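Local coordinates for protein type III Pentaketide Synthase (Neurospora crassa, PDB 3EUO) that probably acts as an acyltransferase of the chalcone and stilbene synthase family, a type III polyketide synthase that makes pentaketides, at residues A[145-148]-A[149-152]; A[272-275]-A[276-279]; A[349-353]-A[354-358]. All blocks are in the same frame, centred on the assembly; numbering follows the deposited sequence.

Interaction 1. Residues A[145-148]-A[149-152]; sequences GGLA and ALRT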
# COMPACT_ATOMS: atom_id res chain seq x y z
N GLY A 145 -9.13 -3.48 5.59
CA GLY A 145 -8.57 -3.38 4.23
C GLY A 145 -9.54 -3.60 3.09
O GLY A 145 -9.43 -2.97 2.03
N GLY A 146 -10.50 -4.50 3.31
CA GLY A 146 -11.50 -4.85 2.29
C GLY A 146 -12.35 -3.64 1.96
O GLY A 146 -12.43 -3.22 0.81
N LEU A 147 -12.96 -3.05 2.99
CA LEU A 147 -13.75 -1.84 2.77
C LEU A 147 -12.89 -0.62 2.37
O LEU A 147 -13.35 0.23 1.60
CB LEU A 147 -14.64 -1.53 3.98
CG LEU A 147 -15.81 -2.49 4.19
CD1 LEU A 147 -16.73 -1.99 5.30
CD2 LEU A 147 -16.60 -2.75 2.88
N ALA A 148 -11.66 -0.54 2.88
CA ALA A 148 -10.76 0.54 2.45
C ALA A 148 -10.42 0.43 0.96
O ALA A 148 -10.40 1.44 0.24
CB ALA A 148 -9.48 0.57 3.30
N ALA A 149 -10.16 -0.80 0.51
CA ALA A 149 -9.89 -1.04 -0.90
C ALA A 149 -11.11 -0.69 -1.75
O ALA A 149 -10.97 -0.08 -2.81
CB ALA A 149 -9.46 -2.49 -1.13
N LEU A 150 -12.30 -1.07 -1.28
CA LEU A 150 -13.53 -0.75 -1.99
C LEU A 150 -13.74 0.77 -2.17
O LEU A 150 -14.09 1.22 -3.26
CB LEU A 150 -14.76 -1.37 -1.30
CG LEU A 150 -16.08 -1.25 -2.06
CD1 LEU A 150 -16.07 -2.05 -3.37
CD2 LEU A 150 -17.24 -1.68 -1.17
N ARG A 151 -13.51 1.52 -1.10
CA ARG A 151 -13.69 2.98 -1.12
C ARG A 151 -12.65 3.64 -2.03
O ARG A 151 -12.96 4.58 -2.78
CB ARG A 151 -13.60 3.53 0.31
CG ARG A 151 -13.65 5.06 0.42
CD ARG A 151 -13.64 5.53 1.89
NE ARG A 151 -12.60 4.88 2.68
CZ ARG A 151 -11.30 5.16 2.58
NH1 ARG A 151 -10.88 6.10 1.73
NH2 ARG A 151 -10.42 4.50 3.33
N THR A 152 -11.42 3.15 -1.95
CA THR A 152 -10.35 3.63 -2.82
C THR A 152 -10.71 3.35 -4.28
O THR A 152 -10.63 4.25 -5.11
CB THR A 152 -9.00 2.99 -2.47
OG1 THR A 152 -8.68 3.31 -1.10
CG2 THR A 152 -7.89 3.52 -3.38
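Ala148 and Thr152 meet one helical turn apart, a local contact in the buried opening turns of helix 145-162. The carbonyl oxygen of Ala148 receives two bonds from the same threonine: Thr152 N at 3.0 Å and Thr152 OG1 at 2.9 Å, one from each face of the carbonyl plane. The hydroxyl reaches it because chi1 of -59° sets OG1 beside the backbone N and turns CG2 away from this carbonyl. Earlier in the turn the usual i to i+4 bonds run on, with Ala149 N bonded to Gly145 O at 2.7 Å and Leu150 N to Gly146 O at 3.0 Å. Arg151 leaves with CG anti to its N and bends at chi3 (49°), which lays the guanidinium by the preceding turn: Ala148 O lies over one face and NH2 is 4.0 Å from Ala148 CB. The cationic end is shared between NH2, in a salt bridge with Glu372 of the same chain, and NH1, in one with Glu134 of the second subunit. Leu147 and Leu150 form the apolar flank, CD2 to CD2 at 4.2 Å; Leu147 packs on Cys374 and Leu150 on Leu226, both from strands of the large sheet. The neighbouring subunit is also met by Thr152, which packs on its Val136. Such a helix, opening just after a cysteine, is characteristic of the thiolase fold, whose nucleophile sits at this place; Cys143, seen oxidised to 3-sulfinoalanine, lies two residues before Gly145, consistent with that role.

Interaction 2. Residues A[272-275]-A[276-279]; sequences DLLS and SLQD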
# COMPACT_ATOMS: atom_id res chain seq x y z
N ASP A 272 -23.78 9.66 10.19
CA ASP A 272 -23.14 10.45 9.14
C ASP A 272 -23.31 9.83 7.75
O ASP A 272 -23.59 10.53 6.78
CB ASP A 272 -21.67 10.66 9.47
CG ASP A 272 -21.46 11.72 10.53
OD1 ASP A 272 -22.39 12.53 10.77
OD2 ASP A 272 -20.36 11.75 11.13
N LEU A 273 -23.16 8.51 7.68
CA LEU A 273 -23.39 7.75 6.45
C LEU A 273 -24.82 7.95 5.95
O LEU A 273 -25.04 8.28 4.79
CB LEU A 273 -23.13 6.26 6.68
CG LEU A 273 -23.42 5.30 5.51
CD1 LEU A 273 -22.38 5.47 4.42
CD2 LEU A 273 -23.46 3.85 5.99
N LEU A 274 -25.78 7.76 6.85
CA LEU A 274 -27.18 7.82 6.49
C LEU A 274 -27.61 9.24 6.09
O LEU A 274 -28.34 9.40 5.11
CB LEU A 274 -28.05 7.28 7.63
CG LEU A 274 -29.56 7.13 7.39
CD1 LEU A 274 -29.85 6.16 6.26
CD2 LEU A 274 -30.22 6.67 8.67
N SER A 275 -27.16 10.25 6.83
CA SER A 275 -27.56 11.63 6.54
C SER A 275 -27.03 12.13 5.19
O SER A 275 -27.68 12.94 4.53
CB SER A 275 -27.17 12.58 7.67
OG SER A 275 -25.77 12.74 7.77
N SER A 276 -25.86 11.63 4.78
CA SER A 276 -25.28 12.00 3.49
C SER A 276 -26.13 11.52 2.31
O SER A 276 -26.11 12.12 1.24
CB SER A 276 -23.84 11.50 3.36
OG SER A 276 -23.77 10.08 3.24
N LEU A 277 -26.87 10.43 2.51
CA LEU A 277 -27.66 9.87 1.41
C LEU A 277 -29.12 9.57 1.75
O LEU A 277 -29.80 8.85 1.02
CB LEU A 277 -26.96 8.62 0.84
CG LEU A 277 -26.37 7.61 1.82
CD1 LEU A 277 -27.46 6.89 2.62
CD2 LEU A 277 -25.48 6.60 1.09
N GLN A 278 -29.63 10.15 2.85
CA GLN A 278 -31.00 9.87 3.30
C GLN A 278 -32.07 10.23 2.28
O GLN A 278 -33.10 9.57 2.21
CB GLN A 278 -31.29 10.54 4.65
CG GLN A 278 -31.06 12.05 4.70
CD GLN A 278 -31.42 12.65 6.05
OE1 GLN A 278 -31.46 11.95 7.06
NE2 GLN A 278 -31.67 13.95 6.06
N ASP A 279 -31.82 11.28 1.49
CA ASP A 279 -32.74 11.71 0.44
C ASP A 279 -32.86 10.69 -0.70
O ASP A 279 -33.86 10.67 -1.42
CB ASP A 279 -32.33 13.09 -0.10
CG ASP A 279 -32.45 14.20 0.94
OD1 ASP A 279 -33.15 14.01 1.96
OD2 ASP A 279 -31.83 15.27 0.74
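A serine that folds back onto its own helix is illustrated by Ser276 and Leu273 in the late turns of helix 258-277. Ser276 OG donates to Leu273 O at 2.7 Å, with the hydroxyl oxygen 31° out of the carbonyl plane, while Ser276 N bonds Asp272 O at 3.2 Å. The hydroxyl can do this because chi1 of 70° tucks OG between the backbone N and the carbonyl carbon, a crowded position in a helix, from where it faces the preceding turn. Ser275 does something similar, its OG reaching back four residues to Ala271 O. The helix covers strand 224-233 in the C-terminal half of the thiolase fold: Leu273 and Ser276 touch Glu230, Leu277 packs on Leu227, and Asp272 OD2 forms a salt bridge with Arg232. Past Ser276 the four-residue spacing gives way to three, since Leu277 N bonds Leu274 O at 3.2 Å, approaching from above the carbonyl plane. Gln278 N lies nearer to that oxygen but at an angle too poor for a bond. Leu277 has CG between its backbone N and carbonyl carbon (chi1 44°), which brings this branch point to 3.3 Å from Leu273 O, the oxygen that Ser276 OG holds, with CD1 next to it. Leu274 CD1 and Leu277 CD1 are 4.4 Å apart, and Leu274 continues onto Leu281 and Phe291. On the more open side Gln278 CB is 3.2 Å from Leu274 O and Gln278 CG 3.5 Å from Ser275 O; beyond CG the chain is extended, and CD and OE1 lie near Ser275 CA.

Interaction 3. Residues A[349-353]-A[354-358]; sequences ALAPG and GKVKE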
# COMPACT_ATOMS: atom_id res chain seq x y z
N ALA A 349 -33.18 -16.92 3.43
CA ALA A 349 -34.08 -17.68 4.31
C ALA A 349 -34.00 -17.27 5.78
O ALA A 349 -34.91 -17.58 6.56
CB ALA A 349 -33.81 -19.18 4.16
N LEU A 350 -32.93 -16.59 6.16
CA LEU A 350 -32.76 -16.15 7.54
C LEU A 350 -32.98 -14.65 7.73
O LEU A 350 -32.72 -14.11 8.81
CB LEU A 350 -31.39 -16.58 8.07
CG LEU A 350 -31.16 -18.08 8.24
CD1 LEU A 350 -29.67 -18.39 8.36
CD2 LEU A 350 -31.93 -18.63 9.44
N ALA A 351 -33.46 -13.97 6.68
CA ALA A 351 -33.68 -12.53 6.72
C ALA A 351 -34.67 -12.15 7.82
O ALA A 351 -35.75 -12.75 7.91
CB ALA A 351 -34.17 -12.03 5.38
N PRO A 352 -34.32 -11.15 8.67
CA PRO A 352 -35.20 -10.75 9.77
C PRO A 352 -36.62 -10.49 9.28
O PRO A 352 -36.82 -9.75 8.31
CB PRO A 352 -34.56 -9.44 10.26
CG PRO A 352 -33.14 -9.57 9.93
CD PRO A 352 -33.09 -10.34 8.63
N GLY A 353 -37.58 -11.13 9.94
CA GLY A 353 -38.99 -11.01 9.58
C GLY A 353 -39.30 -11.39 8.14
O GLY A 353 -40.29 -10.92 7.57
N GLY A 354 -38.45 -12.23 7.54
CA GLY A 354 -38.62 -12.68 6.16
C GLY A 354 -38.37 -11.62 5.10
O GLY A 354 -38.61 -11.84 3.91
N LYS A 355 -37.87 -10.47 5.54
CA LYS A 355 -37.63 -9.36 4.62
C LYS A 355 -36.15 -9.21 4.27
O LYS A 355 -35.35 -8.71 5.07
CB LYS A 355 -38.23 -8.05 5.14
CG LYS A 355 -39.71 -7.88 4.76
CD LYS A 355 -39.90 -8.08 3.25
CE LYS A 355 -41.35 -8.35 2.87
NZ LYS A 355 -41.44 -8.93 1.49
N VAL A 356 -35.80 -9.69 3.08
CA VAL A 356 -34.47 -9.47 2.51
C VAL A 356 -34.40 -8.00 2.12
O VAL A 356 -35.20 -7.52 1.32
CB VAL A 356 -34.23 -10.35 1.27
CG1 VAL A 356 -32.86 -10.06 0.66
CG2 VAL A 356 -34.35 -11.82 1.63
N LYS A 357 -33.43 -7.30 2.71
CA LYS A 357 -33.35 -5.85 2.57
C LYS A 357 -32.70 -5.40 1.26
O LYS A 357 -31.78 -6.05 0.75
CB LYS A 357 -32.64 -5.23 3.77
CG LYS A 357 -33.26 -5.59 5.12
CD LYS A 357 -34.78 -5.37 5.16
CE LYS A 357 -35.34 -5.51 6.57
NZ LYS A 357 -35.10 -6.85 7.16
N GLU A 358 -33.20 -4.29 0.74
CA GLU A 358 -32.72 -3.70 -0.51
C GLU A 358 -31.45 -2.88 -0.27
O GLU A 358 -30.74 -2.54 -1.22
CB GLU A 358 -33.81 -2.81 -1.09
CG GLU A 358 -33.73 -2.59 -2.58
CD GLU A 358 -35.09 -2.39 -3.23
OE1 GLU A 358 -36.13 -2.62 -2.56
OE2 GLU A 358 -35.12 -2.01 -4.41
O HOH W 1 -36.77 -6.64 9.43
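Lys357 curls back to Pro352 across a double turn in the surface loop before strand 359-366. From CB the chain leaves with CG beside the backbone N, bends at chi2 and again at chi4 (-61°), and lies in part on Tyr285. The second bend swings NZ inward, where it donates to Lys355 O at 2.8 Å and comes within 4.1 Å of Pro352 CB. A water 2.8 Å from Lys357 NZ continues the path by a weak bond to Pro352 O. That same carbonyl accepts Lys355 N at 3.0 Å, and Ala351 O accepts Gly354 N at 2.8 Å. The two bonds close overlapping beta turns, type II over Pro352 and Gly353 and type I' over Gly353 and Gly354, the positive phi of both glycines being what these turns require. At the base of the loop, where its limbs come together, Ala351 CB meets Val356 CG2 at 3.8 Å, while Pro352 packs on Arg318 of helix 318-327. The ammonium thus binds the carbonyl of Lys355, on the outgoing limb, directly, and links the two limbs, on the Pro352 side by a weak water bridge. Its positive charge would be expected to polarise Lys355 O, and Pro352 O less directly.

Followed from the N terminus, the three contacts come in series and none nests in or crosses another. Interaction 1 closes single helical turns in helix 145-162; interaction 2 does so late in helix 258-277, about 19 Å from it between centres; interaction 3 closes two overlapping turns within 351-355, about 23 Å from interaction 2 between centres. What relates them is the large mixed sheet. Both helices pack on strand 224-233, the first meeting Trp229 and Asn231, the second Glu230 and Arg232; over 229-232 the contacts alternate, which suggests opposite faces. The first also reaches strand 370-378, whose antiparallel neighbour, strand 359-366, is the one into which the loop of interaction 3 leads.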